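Local coordinates for putative ATP-grasp superfamily protein (Archaeoglobus fulgidus, PDB 3DF7) that is of unknown function but belongs to the ATP-grasp superfamily and probably binds ATP and a metal ion, at residues P125-R130 with I160-I165; F136-R141 with D153-G158. All blocks are in the same frame, centred on the assembly; numbering follows the deposited sequence.

Interactions 1 and 2 both belong to the small three-stranded antiparallel sheet formed by strands 127-128, 159-163 and 136-140, in which 159-163 is the middle strand. Interaction 1 joins this strand to the edge strand 127-128; interaction 2 lays the loop 153-158 beside the other edge strand, 136-140. Their centres are about 8 Å apart, and Ile160 N to Lys139 O and Gln162 N to Ile137 O, each 2.9 Å, tie the two together through probable hydrogen bonds. Along the chain, interaction 2 is nested within the loop closed by interaction 1. Together they build a peripheral part of the ATP-grasp domain, consistent with the small nucleotide-covering subdomain of relatives.

Interaction 1 (P125-R130 with I160-I165); sequences PQTSLR and IAQEFI
Thr127 and Gln162 form a non-hydrogen-bonded antiparallel pair, followed by the hydrogen-bonded pair Ser128-Ala161, where Ala161 N donates to Ser128 O (2.7 Å) and Ser128 N to Ala161 O, joining edge strand 127-128 to the central strand 159-163 of the three-stranded sheet in the ATP-grasp domain. On the other side of Thr127-Gln162, Glu163 N donates to Gln126 O at 2.8 Å. The side chain of Glu163 adds a further bond: with CG anti to its backbone N (chi1 161°), the extended chain brings OE1 to Gln126 N at 2.9 Å, and the carboxylate accepts this nearly straight bond (175°) on its anti lone pair. On the sheet face of Thr127 and Gln162, Gln162 NE2 donates to Thr127 OG1 (3.1 Å), which lies close to the amide plane. The same hydroxyl donates to Pro125 O from above the carbonyl plane. Pro125 CG rests against the amide, 3.4 Å from Gln162 CD, while Pro125 CB meets Ile165 CG1 at 3.8 Å. Thr127 CG2 touches Ile160 CD1, 3.7 Å away; Trp112 of helix 111-118 also packs on Thr127. Thr127 OG1 thus both gives and receives a hydrogen bond, which fixes its proton toward Pro125 and satisfies this buried hydroxyl.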
loop_
_atom_site.group_PDB
_atom_site.type_symbol
_atom_site.label_atom_id
_atom_site.label_comp_id
_atom_site.label_asym_id
_atom_site.label_seq_id
_atom_site.Cartn_x
_atom_site.Cartn_y
_atom_site.Cartn_z
ATOM N N PRO A 125 -15.351 6.480 10.034
ATOM C CA PRO A 125 -16.606 5.820 10.392
ATOM C C PRO A 125 -16.638 5.464 11.877
ATOM O O PRO A 125 -15.588 5.361 12.518
ATOM C CB PRO A 125 -16.613 4.585 9.493
ATOM C CG PRO A 125 -15.164 4.256 9.363
ATOM C CD PRO A 125 -14.501 5.609 9.201
ATOM N N GLN A 126 -17.834 5.298 12.431
ATOM C CA GLN A 126 -17.940 4.925 13.834
ATOM C C GLN A 126 -17.132 3.647 13.994
ATOM O O GLN A 126 -17.235 2.740 13.168
ATOM C CB GLN A 126 -19.395 4.661 14.219
ATOM C CG GLN A 126 -20.267 5.901 14.289
ATOM C CD GLN A 126 -21.643 5.593 14.845
ATOM O OE1 GLN A 126 -21.769 4.976 15.908
ATOM N NE2 GLN A 126 -22.682 6.018 14.136
ATOM N N THR A 127 -16.321 3.582 15.045
ATOM C CA THR A 127 -15.488 2.409 15.298
ATOM C C THR A 127 -15.548 2.044 16.777
ATOM O O THR A 127 -15.594 2.925 17.638
ATOM C CB THR A 127 -14.022 2.679 14.900
ATOM O OG1 THR A 127 -13.979 3.157 13.550
ATOM C CG2 THR A 127 -13.189 1.399 15.003
ATOM N N SER A 128 -15.539 0.748 17.068
ATOM C CA SER A 128 -15.622 0.284 18.448
ATOM C C SER A 128 -14.965 -1.081 18.626
ATOM O O SER A 128 -14.598 -1.733 17.651
ATOM C CB SER A 128 -17.095 0.208 18.868
ATOM O OG SER A 128 -17.227 -0.201 20.218
ATOM N N LEU A 129 -14.809 -1.502 19.878
ATOM C CA LEU A 129 -14.216 -2.803 20.171
ATOM C C LEU A 129 -15.343 -3.796 20.459
ATOM O O LEU A 129 -15.107 -4.970 20.754
ATOM C CB LEU A 129 -13.267 -2.699 21.371
ATOM C CG LEU A 129 -12.006 -1.852 21.145
ATOM C CD1 LEU A 129 -11.234 -1.688 22.445
ATOM C CD2 LEU A 129 -11.131 -2.525 20.095
ATOM N N ARG A 130 -16.572 -3.299 20.373
ATOM C CA ARG A 130 -17.764 -4.104 20.596
ATOM C C ARG A 130 -18.784 -3.779 19.506
ATOM O O ARG A 130 -18.622 -2.807 18.775
ATOM C CB ARG A 130 -18.328 -3.816 21.991
ATOM C CG ARG A 130 -17.506 -4.473 23.094
ATOM C CD ARG A 130 -18.060 -4.220 24.478
ATOM N NE ARG A 130 -17.324 -4.981 25.487
ATOM C CZ ARG A 130 -17.538 -4.888 26.794
ATOM N NH1 ARG A 130 -18.468 -4.064 27.255
ATOM N NH2 ARG A 130 -16.828 -5.624 27.641
ATOM N N ILE A 160 -12.101 -5.195 15.442
ATOM C CA ILE A 160 -12.795 -3.959 15.764
ATOM C C ILE A 160 -14.105 -4.025 14.999
ATOM O O ILE A 160 -14.238 -4.792 14.041
ATOM C CB ILE A 160 -12.041 -2.682 15.295
ATOM C CG1 ILE A 160 -11.856 -2.706 13.776
ATOM C CG2 ILE A 160 -10.718 -2.559 16.021
ATOM C CD1 ILE A 160 -11.512 -1.347 13.184
ATOM N N ALA A 161 -15.076 -3.243 15.446
ATOM C CA ALA A 161 -16.359 -3.158 14.778
ATOM C C ALA A 161 -16.279 -1.805 14.090
ATOM O O ALA A 161 -15.795 -0.841 14.684
ATOM C CB ALA A 161 -17.497 -3.168 15.800
ATOM N N GLN A 162 -16.722 -1.726 12.842
ATOM C CA GLN A 162 -16.670 -0.454 12.143
ATOM C C GLN A 162 -17.849 -0.238 11.222
ATOM O O GLN A 162 -18.187 -1.090 10.397
ATOM C CB GLN A 162 -15.369 -0.319 11.348
ATOM C CG GLN A 162 -15.195 1.063 10.722
ATOM C CD GLN A 162 -13.807 1.281 10.157
ATOM O OE1 GLN A 162 -13.446 0.720 9.123
ATOM N NE2 GLN A 162 -13.013 2.096 10.846
ATOM N N GLU A 163 -18.471 0.922 11.386
ATOM C CA GLU A 163 -19.617 1.319 10.584
ATOM C C GLU A 163 -19.336 1.109 9.103
ATOM O O GLU A 163 -18.270 1.470 8.600
ATOM C CB GLU A 163 -19.941 2.795 10.865
ATOM C CG GLU A 163 -20.794 3.485 9.801
ATOM C CD GLU A 163 -21.056 4.947 10.115
ATOM O OE1 GLU A 163 -20.181 5.594 10.723
ATOM O OE2 GLU A 163 -22.130 5.456 9.741
ATOM N N PHE A 164 -20.295 0.512 8.405
ATOM C CA PHE A 164 -20.140 0.274 6.979
ATOM C C PHE A 164 -20.539 1.537 6.239
ATOM O O PHE A 164 -21.645 2.054 6.422
ATOM C CB PHE A 164 -21.033 -0.878 6.516
ATOM C CG PHE A 164 -20.876 -1.211 5.061
ATOM C CD1 PHE A 164 -19.801 -1.976 4.622
ATOM C CD2 PHE A 164 -21.784 -0.729 4.124
ATOM C CE1 PHE A 164 -19.630 -2.259 3.263
ATOM C CE2 PHE A 164 -21.623 -1.005 2.765
ATOM C CZ PHE A 164 -20.543 -1.771 2.336
ATOM N N ILE A 165 -19.636 2.039 5.409
ATOM C CA ILE A 165 -19.912 3.240 4.642
ATOM C C ILE A 165 -20.230 2.831 3.209
ATOM O O ILE A 165 -19.417 2.196 2.541
ATOM C CB ILE A 165 -18.700 4.192 4.649
ATOM C CG1 ILE A 165 -18.313 4.533 6.091
ATOM C CG2 ILE A 165 -19.020 5.445 3.852
ATOM C CD1 ILE A 165 -19.417 5.200 6.905
#

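Interaction 2 (F136-R141 with D153-G158); sequences FIIKPR and DEVPDG
Ile138 and Pro156 carry the closest apolar contact between strand 136-140 and the loop 153-158: they reach toward each other tip to tip, Ile138 CD1 lying 3.6 Å from Pro156 CD. CG1 of Ile138 sits between the backbone N and the carbonyl carbon (chi1 61°), which leaves CG2 beside the backbone N. Ile138 CG2 approaches Val155 CG2 at 4.2 Å and also lies near Glu154 O. Val155 CG2 also comes to Phe136 CE1 at 4.4 Å, oblique to the ring. The Phe136 ring receives Ile138 CG2 at its edge, in its plane, and Asp153 O likewise lies near that plane, 4.1 Å from Phe136 CZ. The loop runs nearly parallel to the strand, 14° apart in end-to-end direction, and leads into strand 159-163, the central strand of this antiparallel sheet in the ATP-grasp domain. It covers the face of the edge strand that carries Phe136 and Ile138, Phe136 also packing on Ala161 of the neighbouring strand. Polar contact is concentrated at the far end, where Arg141 N donates to Gly158 O at 2.8 Å, in a nearly straight bond. Arg141 CB and CG lie alongside this oxygen, CG at 3.4 Å from Gly158 O. The Arg141 side chain turns its guanidinium elsewhere, NH2 forming a salt bridge with Asp110.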
loop_
_atom_site.group_PDB
_atom_site.type_symbol
_atom_site.label_atom_id
_atom_site.label_comp_id
_atom_site.label_asym_id
_atom_site.label_seq_id
_atom_site.Cartn_x
_atom_site.Cartn_y
_atom_site.Cartn_z
ATOM N N PHE A 136 -22.592 -2.434 10.666
ATOM C CA PHE A 136 -21.141 -2.498 10.775
ATOM C C PHE A 136 -20.578 -3.832 10.309
ATOM O O PHE A 136 -21.304 -4.810 10.148
ATOM C CB PHE A 136 -20.723 -2.253 12.232
ATOM C CG PHE A 136 -20.997 -3.418 13.152
ATOM C CD1 PHE A 136 -20.019 -4.384 13.384
ATOM C CD2 PHE A 136 -22.241 -3.563 13.763
ATOM C CE1 PHE A 136 -20.271 -5.480 14.214
ATOM C CE2 PHE A 136 -22.508 -4.653 14.594
ATOM C CZ PHE A 136 -21.525 -5.614 14.821
ATOM N N ILE A 137 -19.274 -3.852 10.075
ATOM C CA ILE A 137 -18.587 -5.068 9.675
ATOM C C ILE A 137 -17.441 -5.195 10.658
ATOM O O ILE A 137 -17.081 -4.221 11.319
ATOM C CB ILE A 137 -18.011 -4.977 8.242
ATOM C CG1 ILE A 137 -17.135 -3.729 8.102
ATOM C CG2 ILE A 137 -19.142 -4.957 7.224
ATOM C CD1 ILE A 137 -16.486 -3.594 6.739
ATOM N N ILE A 138 -16.880 -6.388 10.784
ATOM C CA ILE A 138 -15.758 -6.560 11.687
ATOM C C ILE A 138 -14.500 -6.757 10.860
ATOM O O ILE A 138 -14.564 -7.191 9.712
ATOM C CB ILE A 138 -15.938 -7.772 12.626
ATOM C CG1 ILE A 138 -16.052 -9.064 11.811
ATOM C CG2 ILE A 138 -17.154 -7.562 13.510
ATOM C CD1 ILE A 138 -15.909 -10.318 12.649
ATOM N N LYS A 139 -13.360 -6.404 11.438
ATOM C CA LYS A 139 -12.086 -6.578 10.757
ATOM C C LYS A 139 -10.970 -6.673 11.787
ATOM O O LYS A 139 -11.059 -6.086 12.866
ATOM C CB LYS A 139 -11.839 -5.425 9.779
ATOM C CG LYS A 139 -11.802 -4.041 10.392
ATOM C CD LYS A 139 -12.297 -2.987 9.398
ATOM C CE LYS A 139 -11.537 -3.022 8.082
ATOM N NZ LYS A 139 -12.103 -2.053 7.095
ATOM N N PRO A 140 -9.915 -7.443 11.481
ATOM C CA PRO A 140 -8.794 -7.597 12.412
ATOM C C PRO A 140 -8.156 -6.248 12.721
ATOM O O PRO A 140 -8.036 -5.404 11.833
ATOM C CB PRO A 140 -7.840 -8.521 11.654
ATOM C CG PRO A 140 -8.760 -9.321 10.772
ATOM C CD PRO A 140 -9.707 -8.256 10.270
ATOM N N ARG A 141 -7.758 -6.037 13.974
ATOM C CA ARG A 141 -7.125 -4.776 14.351
ATOM C C ARG A 141 -5.877 -4.541 13.508
ATOM O O ARG A 141 -5.563 -3.406 13.162
ATOM C CB ARG A 141 -6.771 -4.767 15.845
ATOM C CG ARG A 141 -7.960 -4.457 16.753
ATOM C CD ARG A 141 -7.577 -4.397 18.238
ATOM N NE ARG A 141 -6.655 -3.306 18.559
ATOM C CZ ARG A 141 -6.372 -2.914 19.801
ATOM N NH1 ARG A 141 -6.939 -3.520 20.836
ATOM N NH2 ARG A 141 -5.526 -1.919 20.012
ATOM N N ASP A 153 -22.329 -10.766 14.155
ATOM C CA ASP A 153 -23.135 -10.242 15.245
ATOM C C ASP A 153 -22.246 -9.839 16.412
ATOM O O ASP A 153 -22.542 -8.882 17.122
ATOM C CB ASP A 153 -24.156 -11.284 15.698
ATOM C CG ASP A 153 -25.107 -11.680 14.589
ATOM O OD1 ASP A 153 -24.643 -12.261 13.585
ATOM O OD2 ASP A 153 -26.316 -11.403 14.715
ATOM N N GLU A 154 -21.148 -10.564 16.602
ATOM C CA GLU A 154 -20.227 -10.264 17.693
ATOM C C GLU A 154 -18.856 -9.836 17.183
ATOM O O GLU A 154 -18.510 -10.059 16.024
ATOM C CB GLU A 154 -20.068 -11.486 18.601
ATOM C CG GLU A 154 -21.353 -11.932 19.283
ATOM C CD GLU A 154 -21.966 -10.842 20.146
ATOM O OE1 GLU A 154 -21.258 -10.296 21.017
ATOM O OE2 GLU A 154 -23.160 -10.532 19.954
ATOM N N VAL A 155 -18.080 -9.207 18.059
ATOM C CA VAL A 155 -16.738 -8.772 17.703
ATOM C C VAL A 155 -15.742 -9.695 18.400
ATOM O O VAL A 155 -15.584 -9.645 19.618
ATOM C CB VAL A 155 -16.462 -7.327 18.162
ATOM C CG1 VAL A 155 -15.051 -6.917 17.745
ATOM C CG2 VAL A 155 -17.500 -6.381 17.567
ATOM N N PRO A 156 -15.062 -10.560 17.636
ATOM C CA PRO A 156 -14.096 -11.463 18.268
ATOM C C PRO A 156 -12.878 -10.709 18.798
ATOM O O PRO A 156 -12.581 -9.599 18.350
ATOM C CB PRO A 156 -13.739 -12.425 17.140
ATOM C CG PRO A 156 -13.849 -11.565 15.927
ATOM C CD PRO A 156 -15.127 -10.790 16.182
ATOM N N ASP A 157 -12.182 -11.315 19.756
ATOM C CA ASP A 157 -10.992 -10.707 20.338
ATOM C C ASP A 157 -9.982 -10.421 19.238
ATOM O O ASP A 157 -9.724 -11.273 18.389
ATOM C CB ASP A 157 -10.375 -11.647 21.377
ATOM C CG ASP A 157 -11.293 -11.894 22.557
ATOM O OD1 ASP A 157 -12.472 -12.238 22.328
ATOM O OD2 ASP A 157 -10.839 -11.749 23.712
ATOM N N GLY A 158 -9.416 -9.221 19.248
ATOM C CA GLY A 158 -8.440 -8.868 18.233
ATOM C C GLY A 158 -9.043 -8.159 17.032
ATOM O O GLY A 158 -8.321 -7.771 16.119
#